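Local coordinates for protein putative dehydratase (Mesorhizobium loti, PDB 2POZ) that is of uncertain function, probably a lyase, perhaps a dehydratase, of the enolase superfamily, and assembles as an octamer, at residues L22-T27 with A368-R373; L184-V189 with G223-C228; E70-M75 with I88-I93. All blocks are in the same frame, centred on the assembly; numbering follows the deposited sequence.

Contact 1 (L22-T27 with A368-R373); sequences LVEIST and AVLIKR
E24 and K372 reach for each other from opposite directions, one from the β-sheet of the N-terminal capping domain of an enolase-superfamily subunit, the other from the first turn of helix 372-375 near the C terminus. The glutamate projects from strand 21-27, an inner strand of the antiparallel sheet, with CG anti to the backbone N (chi1 177°) and the chain extended through chi2, so its carboxylate stands well clear of the strand. K372 behaves quite differently: its chain bends at chi2, chi3 and chi4 and presents methylene groups, rather than its ammonium group, to the acid. Lysine suits this place because its long aliphatic arm lets CD and CE lie against the carboxylate while NZ turns aside toward E376, in a long, weak ion pair. OE2 of E24 lies 3.3 Å from CD of K372, while the ammonium NZ stays 4.4 Å from OE1 of E24, too far for a salt bridge, though the opposite charges may still attract weakly. OE1 is also in a weak hydrogen bond with the hydroxyl of Y11 on strand 5-12. Beside this pair, L370 points toward the strand, and its CD1 lies 4.0 Å from OE2 of E24; the leucine also packs on A34 of strand 33-37. CE of K372 comes within 3.0 Å of OE2 of E24, a tight spacing for carbon and oxygen.

Contact 2 (L184-V189 with G223-C228); sequences LAYRRV and GELDIC
A chi1 of 180° carries CG1 of V189 away from the backbone N, and a chi1 of 168° does the same for the Y186 ring, so that both side chains of helix 179-196 are brought to L225, which follows helix 212-222. The two meet the same methyl: CD1 of L225 lies 3.6 Å from CG1 of V189 and 3.9 Å from CE1 of Y186. The tyrosine ring meets that methyl obliquely, and the leucine chain likewise slants across the valine. A branched leucine suits this place, since one methyl can fill the angle between a β-branched residue and an aromatic ring. I227 adds a lesser contact at about a right angle, its CD1 4.1 Å from V189 CG1. F218 and I222 of helix 212-222 extend the apolar cluster, and the Y186 ring takes part in a cation-pi interaction with K221. Polar support comes from R193, farther along helix 179-196, which is hydrogen-bonded to the carbonyl oxygens of L225 and D226 and so holds the turn against the helix. Here a turn leading into strand 227-231 packs on the helix preceding strand 201-205, an apolar seam between successive βα units of the superfamily's modified TIM barrel.

Contact 3 (E70-M75 with I88-I93); sequences ELWSTM and IIFAGI
I93 pushes its CG2 methyl against the five-membered part of the W72 indole, 3.5 Å from CD1 and 3.2 Å from NE1 of W72. The two side chains cross at about a right angle, and the approach to the ring is oblique. W72 reaches this place through a chi1 of -159°, which swings the indole across toward helix 87-108. On the benzene side of the indole, CZ2 of W72 meets CE2 of F90 at 4.2 Å, again obliquely. Selenomethionine M75 runs past I93 in the opposite direction: its CE lies 4.0 Å from I93 CG2, and its CB lies 4.1 Å from I93 CD1. A flexible, unbranched chain suits a neighbour as broad as isoleucine, following both of its branches. These contacts bridge helices 68-78 and 87-108, whose short segments run nearly antiparallel at 158° and whose axes come no closer than 11.5 Å, a gap that long side chains span. Farther out, L55 and F59 of helix 45-59 pack on I93 and M75 respectively, while F237 of a neighbouring subunit packs on F90. From helix 261-269, R262 touches W72 and T261 touches F90. The indole N-H is hydrogen-bonded to the carbonyl oxygen of G285, so the polar corner of tryptophan is satisfied from the barrel domain while its carbon atoms meet an otherwise apolar helix interface.

From the N terminus, strand 21-27 supplies the first half of contact 1, whose partner comes only near the C terminus, so this contact spans most of the chain and ties its late segment to the N-terminal sheet. Contact 3 follows early and closes a short loop between two helices of the capping domain; contact 2 opens later, within the barrel, and joins two parts of consecutive βα units. Both lie within the span of contact 1, but contact 3 closes before contact 2 opens, and none of the three cross. Contacts 1 and 3 are neighbours without touching, their centres 19 Å apart, whereas contact 2 sits on the opposite side of the chain's centre, about 43 Å from the centre of contact 1.

Contact 1 (L22-T27 with A368-R373)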
loop_
_atom_site.group_PDB
_atom_site.type_symbol
_atom_site.label_atom_id
_atom_site.label_comp_id
_atom_site.label_asym_id
_atom_site.label_seq_id
_atom_site.Cartn_x
_atom_site.Cartn_y
_atom_site.Cartn_z
ATOM N N LEU A 22 -1.726 -43.211 13.515
ATOM C CA LEU A 22 -3.017 -43.520 12.923
ATOM C C LEU A 22 -4.143 -43.518 13.936
ATOM O O LEU A 22 -3.917 -43.665 15.133
ATOM C CB LEU A 22 -2.987 -44.900 12.262
ATOM C CG LEU A 22 -1.762 -45.370 11.485
ATOM C CD1 LEU A 22 -2.033 -46.801 11.009
ATOM C CD2 LEU A 22 -1.463 -44.453 10.317
ATOM N N VAL A 23 -5.361 -43.355 13.433
ATOM C CA VAL A 23 -6.541 -43.374 14.273
ATOM C C VAL A 23 -7.576 -44.266 13.594
ATOM O O VAL A 23 -7.659 -44.317 12.366
ATOM C CB VAL A 23 -7.136 -41.953 14.478
ATOM C CG1 VAL A 23 -7.683 -41.402 13.163
ATOM C CG2 VAL A 23 -8.249 -42.004 15.523
ATOM N N GLU A 24 -8.331 -45.003 14.400
ATOM C CA GLU A 24 -9.377 -45.868 13.893
ATOM C C GLU A 24 -10.614 -45.564 14.715
ATOM O O GLU A 24 -10.599 -45.712 15.935
ATOM C CB GLU A 24 -9.023 -47.345 14.069
ATOM C CG GLU A 24 -10.146 -48.261 13.611
ATOM C CD GLU A 24 -9.913 -49.715 13.979
ATOM O OE1 GLU A 24 -9.881 -50.038 15.191
ATOM O OE2 GLU A 24 -9.767 -50.530 13.046
ATOM N N ILE A 25 -11.678 -45.140 14.046
ATOM C CA ILE A 25 -12.923 -44.812 14.734
ATOM C C ILE A 25 -13.934 -45.928 14.516
ATOM O O ILE A 25 -14.249 -46.270 13.379
ATOM C CB ILE A 25 -13.522 -43.486 14.200
ATOM C CG1 ILE A 25 -12.545 -42.331 14.443
ATOM C CG2 ILE A 25 -14.871 -43.208 14.872
ATOM C CD1 ILE A 25 -12.988 -41.009 13.807
ATOM N N SER A 26 -14.442 -46.493 15.610
ATOM C CA SER A 26 -15.433 -47.565 15.525
ATOM C C SER A 26 -16.816 -47.025 15.867
ATOM O O SER A 26 -16.936 -46.093 16.660
ATOM C CB SER A 26 -15.078 -48.698 16.493
ATOM O OG SER A 26 -13.840 -49.291 16.146
ATOM N N THR A 27 -17.849 -47.617 15.266
ATOM C CA THR A 27 -19.235 -47.212 15.505
ATOM C C THR A 27 -20.070 -48.409 15.987
ATOM O O THR A 27 -19.642 -49.568 15.887
ATOM C CB THR A 27 -19.895 -46.654 14.226
ATOM O OG1 THR A 27 -19.894 -47.663 13.209
ATOM C CG2 THR A 27 -19.145 -45.425 13.723
ATOM N N ALA A 368 -9.417 -47.867 1.579
ATOM C CA ALA A 368 -8.303 -48.488 2.273
ATOM C C ALA A 368 -8.771 -49.395 3.405
ATOM O O ALA A 368 -9.552 -48.979 4.260
ATOM C CB ALA A 368 -7.389 -47.409 2.825
ATOM N N VAL A 369 -8.291 -50.633 3.404
ATOM C CA VAL A 369 -8.650 -51.598 4.441
ATOM C C VAL A 369 -7.414 -51.868 5.301
ATOM O O VAL A 369 -6.389 -52.338 4.802
ATOM C CB VAL A 369 -9.135 -52.934 3.822
ATOM C CG1 VAL A 369 -9.644 -53.862 4.919
ATOM C CG2 VAL A 369 -10.229 -52.671 2.797
ATOM N N LEU A 370 -7.515 -51.561 6.588
ATOM C CA LEU A 370 -6.407 -51.758 7.510
ATOM C C LEU A 370 -6.145 -53.235 7.798
ATOM O O LEU A 370 -7.053 -54.066 7.733
ATOM C CB LEU A 370 -6.691 -51.050 8.836
ATOM C CG LEU A 370 -6.782 -49.525 8.879
ATOM C CD1 LEU A 370 -7.303 -49.101 10.240
ATOM C CD2 LEU A 370 -5.419 -48.904 8.616
ATOM N N ILE A 371 -4.891 -53.554 8.097
ATOM C CA ILE A 371 -4.518 -54.913 8.457
ATOM C C ILE A 371 -4.320 -54.784 9.956
ATOM O O ILE A 371 -3.242 -54.420 10.424
ATOM C CB ILE A 371 -3.194 -55.350 7.795
ATOM C CG1 ILE A 371 -3.317 -55.252 6.273
ATOM C CG2 ILE A 371 -2.864 -56.782 8.201
ATOM C CD1 ILE A 371 -2.068 -55.695 5.516
ATOM N N LYS A 372 -5.385 -55.053 10.705
ATOM C CA LYS A 372 -5.350 -54.927 12.151
ATOM C C LYS A 372 -4.183 -55.643 12.816
ATOM O O LYS A 372 -3.598 -55.120 13.761
ATOM C CB LYS A 372 -6.679 -55.398 12.755
ATOM C CG LYS A 372 -7.895 -54.587 12.287
ATOM C CD LYS A 372 -7.774 -53.093 12.625
ATOM C CE LYS A 372 -8.076 -52.791 14.093
ATOM N NZ LYS A 372 -7.133 -53.460 15.026
ATOM N N ARG A 373 -3.834 -56.831 12.333
ATOM C CA ARG A 373 -2.724 -57.563 12.934
ATOM C C ARG A 373 -1.413 -56.784 12.859
ATOM O O ARG A 373 -0.560 -56.913 13.737
ATOM C CB ARG A 373 -2.528 -58.923 12.258
ATOM C CG ARG A 373 -1.244 -59.616 12.711
ATOM C CD ARG A 373 -0.979 -60.927 11.990
ATOM N NE ARG A 373 0.361 -61.436 12.291
ATOM C CZ ARG A 373 0.810 -62.633 11.921
ATOM N NH1 ARG A 373 0.025 -63.449 11.235
ATOM N NH2 ARG A 373 2.044 -63.015 12.234
#

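Contact 2 (L184-V189 with G223-C228)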
loop_
_atom_site.group_PDB
_atom_site.type_symbol
_atom_site.label_atom_id
_atom_site.label_comp_id
_atom_site.label_asym_id
_atom_site.label_seq_id
_atom_site.Cartn_x
_atom_site.Cartn_y
_atom_site.Cartn_z
ATOM N N LEU A 184 29.057 -26.832 -2.819
ATOM C CA LEU A 184 28.761 -28.254 -2.844
ATOM C C LEU A 184 27.263 -28.454 -3.120
ATOM O O LEU A 184 26.870 -29.372 -3.840
ATOM C CB LEU A 184 29.168 -28.866 -1.500
ATOM C CG LEU A 184 29.157 -30.380 -1.273
ATOM C CD1 LEU A 184 27.753 -30.829 -1.009
ATOM C CD2 LEU A 184 29.765 -31.101 -2.467
ATOM N N ALA A 185 26.432 -27.581 -2.558
ATOM C CA ALA A 185 24.988 -27.671 -2.765
ATOM C C ALA A 185 24.710 -27.537 -4.259
ATOM O O ALA A 185 23.918 -28.288 -4.831
ATOM C CB ALA A 185 24.275 -26.555 -2.000
ATOM N N TYR A 186 25.374 -26.573 -4.888
ATOM C CA TYR A 186 25.201 -26.344 -6.310
ATOM C C TYR A 186 25.650 -27.552 -7.141
ATOM O O TYR A 186 24.983 -27.931 -8.109
ATOM C CB TYR A 186 25.992 -25.109 -6.747
ATOM C CG TYR A 186 26.093 -24.986 -8.249
ATOM C CD1 TYR A 186 25.000 -24.579 -9.012
ATOM C CD2 TYR A 186 27.273 -25.333 -8.913
ATOM C CE1 TYR A 186 25.078 -24.521 -10.407
ATOM C CE2 TYR A 186 27.364 -25.282 -10.302
ATOM C CZ TYR A 186 26.268 -24.877 -11.041
ATOM O OH TYR A 186 26.367 -24.822 -12.412
ATOM N N ARG A 187 26.778 -28.149 -6.760
ATOM C CA ARG A 187 27.309 -29.304 -7.475
ATOM C C ARG A 187 26.371 -30.496 -7.350
ATOM O O ARG A 187 26.264 -31.302 -8.270
ATOM C CB ARG A 187 28.703 -29.676 -6.948
ATOM C CG ARG A 187 29.758 -28.607 -7.216
ATOM C CD ARG A 187 29.968 -28.399 -8.710
ATOM N NE ARG A 187 30.743 -27.190 -8.998
ATOM C CZ ARG A 187 31.035 -26.753 -10.219
ATOM N NH1 ARG A 187 30.621 -27.423 -11.288
ATOM N NH2 ARG A 187 31.730 -25.633 -10.372
ATOM N N ARG A 188 25.692 -30.609 -6.210
ATOM C CA ARG A 188 24.753 -31.704 -6.009
ATOM C C ARG A 188 23.591 -31.565 -6.992
ATOM O O ARG A 188 23.161 -32.547 -7.602
ATOM C CB ARG A 188 24.209 -31.700 -4.578
ATOM C CG ARG A 188 25.183 -32.158 -3.504
ATOM C CD ARG A 188 24.567 -31.927 -2.128
ATOM N NE ARG A 188 25.347 -32.507 -1.039
ATOM C CZ ARG A 188 25.230 -32.140 0.234
ATOM N NH1 ARG A 188 24.367 -31.184 0.564
ATOM N NH2 ARG A 188 25.955 -32.737 1.180
ATOM N N VAL A 189 23.077 -30.344 -7.142
ATOM C CA VAL A 189 21.969 -30.112 -8.062
ATOM C C VAL A 189 22.427 -30.392 -9.498
ATOM O O VAL A 189 21.716 -31.033 -10.277
ATOM C CB VAL A 189 21.435 -28.651 -7.952
ATOM C CG1 VAL A 189 20.279 -28.439 -8.919
ATOM C CG2 VAL A 189 20.965 -28.376 -6.526
ATOM N N GLY A 223 19.323 -21.744 -11.624
ATOM C CA GLY A 223 18.316 -21.472 -12.635
ATOM C C GLY A 223 18.633 -22.036 -14.010
ATOM O O GLY A 223 17.733 -22.403 -14.764
ATOM N N GLU A 224 19.921 -22.115 -14.325
ATOM C CA GLU A 224 20.383 -22.622 -15.610
ATOM C C GLU A 224 20.300 -24.146 -15.695
ATOM O O GLU A 224 20.517 -24.729 -16.756
ATOM C CB GLU A 224 21.827 -22.164 -15.850
ATOM C CG GLU A 224 22.016 -20.634 -15.898
ATOM C CD GLU A 224 21.560 -19.917 -14.623
ATOM O OE1 GLU A 224 21.936 -20.353 -13.509
ATOM O OE2 GLU A 224 20.830 -18.907 -14.733
ATOM N N LEU A 225 19.981 -24.793 -14.578
ATOM C CA LEU A 225 19.870 -26.248 -14.565
ATOM C C LEU A 225 18.446 -26.730 -14.863
ATOM O O LEU A 225 18.156 -27.922 -14.765
ATOM C CB LEU A 225 20.359 -26.794 -13.219
ATOM C CG LEU A 225 21.834 -26.458 -12.957
ATOM C CD1 LEU A 225 22.257 -26.935 -11.583
ATOM C CD2 LEU A 225 22.696 -27.104 -14.039
ATOM N N ASP A 226 17.571 -25.791 -15.226
ATOM C CA ASP A 226 16.173 -26.077 -15.569
ATOM C C ASP A 226 15.405 -26.733 -14.427
ATOM O O ASP A 226 15.109 -27.927 -14.452
ATOM C CB ASP A 226 16.108 -26.951 -16.831
ATOM C CG ASP A 226 14.684 -27.144 -17.342
ATOM O OD1 ASP A 226 13.897 -26.172 -17.314
ATOM O OD2 ASP A 226 14.353 -28.264 -17.788
ATOM N N ILE A 227 15.069 -25.923 -13.432
ATOM C CA ILE A 227 14.355 -26.389 -12.251
ATOM C C ILE A 227 12.848 -26.158 -12.369
ATOM O O ILE A 227 12.404 -25.053 -12.667
ATOM C CB ILE A 227 14.891 -25.660 -10.988
ATOM C CG1 ILE A 227 16.419 -25.799 -10.908
ATOM C CG2 ILE A 227 14.220 -26.199 -9.739
ATOM C CD1 ILE A 227 16.926 -27.231 -10.896
ATOM N N CYS A 228 12.065 -27.206 -12.135
ATOM C CA CYS A 228 10.608 -27.104 -12.208
ATOM C C CYS A 228 10.144 -26.081 -11.154
ATOM O O CYS A 228 9.447 -25.112 -11.468
ATOM C CB CYS A 228 9.985 -28.478 -11.955
ATOM S SG CYS A 228 8.198 -28.556 -12.197
#

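Contact 3 (E70-M75 with I88-I93)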
loop_
_atom_site.group_PDB
_atom_site.type_symbol
_atom_site.label_atom_id
_atom_site.label_comp_id
_atom_site.label_asym_id
_atom_site.label_seq_id
_atom_site.Cartn_x
_atom_site.Cartn_y
_atom_site.Cartn_z
ATOM N N GLU A 70 -19.902 -30.328 11.489
ATOM C CA GLU A 70 -20.169 -29.940 12.872
ATOM C C GLU A 70 -19.052 -30.367 13.818
ATOM O O GLU A 70 -18.624 -29.591 14.671
ATOM C CB GLU A 70 -21.495 -30.527 13.364
ATOM C CG GLU A 70 -21.877 -30.040 14.766
ATOM C CD GLU A 70 -23.235 -30.557 15.222
ATOM O OE1 GLU A 70 -23.351 -31.766 15.491
ATOM O OE2 GLU A 70 -24.186 -29.751 15.300
ATOM N N LEU A 71 -18.591 -31.604 13.666
ATOM C CA LEU A 71 -17.523 -32.131 14.510
ATOM C C LEU A 71 -16.235 -31.339 14.322
ATOM O O LEU A 71 -15.531 -31.043 15.286
ATOM C CB LEU A 71 -17.270 -33.608 14.191
ATOM C CG LEU A 71 -18.140 -34.665 14.880
ATOM C CD1 LEU A 71 -17.953 -34.574 16.382
ATOM C CD2 LEU A 71 -19.593 -34.463 14.525
ATOM N N TRP A 72 -15.924 -31.001 13.077
ATOM C CA TRP A 72 -14.715 -30.236 12.792
ATOM C C TRP A 72 -14.854 -28.889 13.496
ATOM O O TRP A 72 -13.967 -28.451 14.232
ATOM C CB TRP A 72 -14.570 -30.015 11.286
ATOM C CG TRP A 72 -13.178 -29.689 10.867
ATOM C CD1 TRP A 72 -12.217 -30.574 10.455
ATOM C CD2 TRP A 72 -12.577 -28.390 10.819
ATOM N NE1 TRP A 72 -11.057 -29.901 10.149
ATOM C CE2 TRP A 72 -11.250 -28.562 10.365
ATOM C CE3 TRP A 72 -13.031 -27.096 11.116
ATOM C CZ2 TRP A 72 -10.370 -27.489 10.202
ATOM C CZ3 TRP A 72 -12.151 -26.024 10.953
ATOM C CH2 TRP A 72 -10.837 -26.232 10.501
ATOM N N SER A 73 -15.996 -28.244 13.282
ATOM C CA SER A 73 -16.259 -26.949 13.899
ATOM C C SER A 73 -16.161 -26.998 15.428
ATOM O O SER A 73 -15.647 -26.067 16.055
ATOM C CB SER A 73 -17.644 -26.445 13.477
ATOM O OG SER A 73 -17.980 -25.254 14.165
ATOM N N THR A 74 -16.655 -28.080 16.027
ATOM C CA THR A 74 -16.613 -28.222 17.482
ATOM C C THR A 74 -15.172 -28.307 18.003
ATOM O O THR A 74 -14.819 -27.669 19.002
ATOM C CB THR A 74 -17.382 -29.483 17.932
ATOM O OG1 THR A 74 -18.747 -29.393 17.498
ATOM C CG2 THR A 74 -17.348 -29.614 19.445
HETATM N N MSE A 75 -14.346 -29.108 17.336
HETATM C CA MSE A 75 -12.948 -29.245 17.745
HETATM C C MSE A 75 -12.218 -27.926 17.534
HETATM O O MSE A 75 -11.376 -27.530 18.339
HETATM C CB MSE A 75 -12.258 -30.364 16.954
HETATM C CG MSE A 75 -12.845 -31.738 17.254
HETATM SE SE MSE A 75 -11.856 -33.218 16.490
HETATM C CE MSE A 75 -12.546 -33.131 14.690
ATOM N N ILE A 88 0.467 -29.767 15.195
ATOM C CA ILE A 88 0.017 -30.816 16.097
ATOM C C ILE A 88 -1.504 -30.847 16.270
ATOM O O ILE A 88 -2.129 -31.891 16.076
ATOM C CB ILE A 88 0.702 -30.701 17.461
ATOM C CG1 ILE A 88 2.225 -30.816 17.285
ATOM C CG2 ILE A 88 0.146 -31.767 18.406
ATOM C CD1 ILE A 88 2.695 -32.061 16.513
ATOM N N ILE A 89 -2.105 -29.716 16.625
ATOM C CA ILE A 89 -3.553 -29.679 16.789
ATOM C C ILE A 89 -4.236 -30.041 15.467
ATOM O O ILE A 89 -5.160 -30.865 15.436
ATOM C CB ILE A 89 -4.049 -28.279 17.272
ATOM C CG1 ILE A 89 -5.575 -28.277 17.406
ATOM C CG2 ILE A 89 -3.644 -27.187 16.281
ATOM C CD1 ILE A 89 -6.097 -29.132 18.525
ATOM N N PHE A 90 -3.772 -29.469 14.361
ATOM C CA PHE A 90 -4.424 -29.764 13.100
ATOM C C PHE A 90 -4.164 -31.134 12.509
ATOM O O PHE A 90 -4.989 -31.636 11.752
ATOM C CB PHE A 90 -4.172 -28.642 12.089
ATOM C CG PHE A 90 -5.020 -27.429 12.353
ATOM C CD1 PHE A 90 -4.450 -26.225 12.748
ATOM C CD2 PHE A 90 -6.407 -27.536 12.335
ATOM C CE1 PHE A 90 -5.260 -25.142 13.135
ATOM C CE2 PHE A 90 -7.220 -26.465 12.719
ATOM C CZ PHE A 90 -6.641 -25.268 13.121
ATOM N N ALA A 91 -3.039 -31.749 12.867
ATOM C CA ALA A 91 -2.756 -33.095 12.378
ATOM C C ALA A 91 -3.721 -34.034 13.113
ATOM O O ALA A 91 -4.200 -35.017 12.550
ATOM C CB ALA A 91 -1.307 -33.484 12.664
ATOM N N GLY A 92 -4.016 -33.716 14.372
ATOM C CA GLY A 92 -4.942 -34.534 15.141
ATOM C C GLY A 92 -6.335 -34.405 14.542
ATOM O O GLY A 92 -7.030 -35.391 14.273
ATOM N N ILE A 93 -6.748 -33.168 14.312
ATOM C CA ILE A 93 -8.052 -32.928 13.723
ATOM C C ILE A 93 -8.147 -33.565 12.336
ATOM O O ILE A 93 -9.160 -34.167 12.003
ATOM C CB ILE A 93 -8.350 -31.416 13.637
ATOM C CG1 ILE A 93 -8.543 -30.870 15.061
ATOM C CG2 ILE A 93 -9.604 -31.170 12.761
ATOM C CD1 ILE A 93 -8.729 -29.360 15.158
#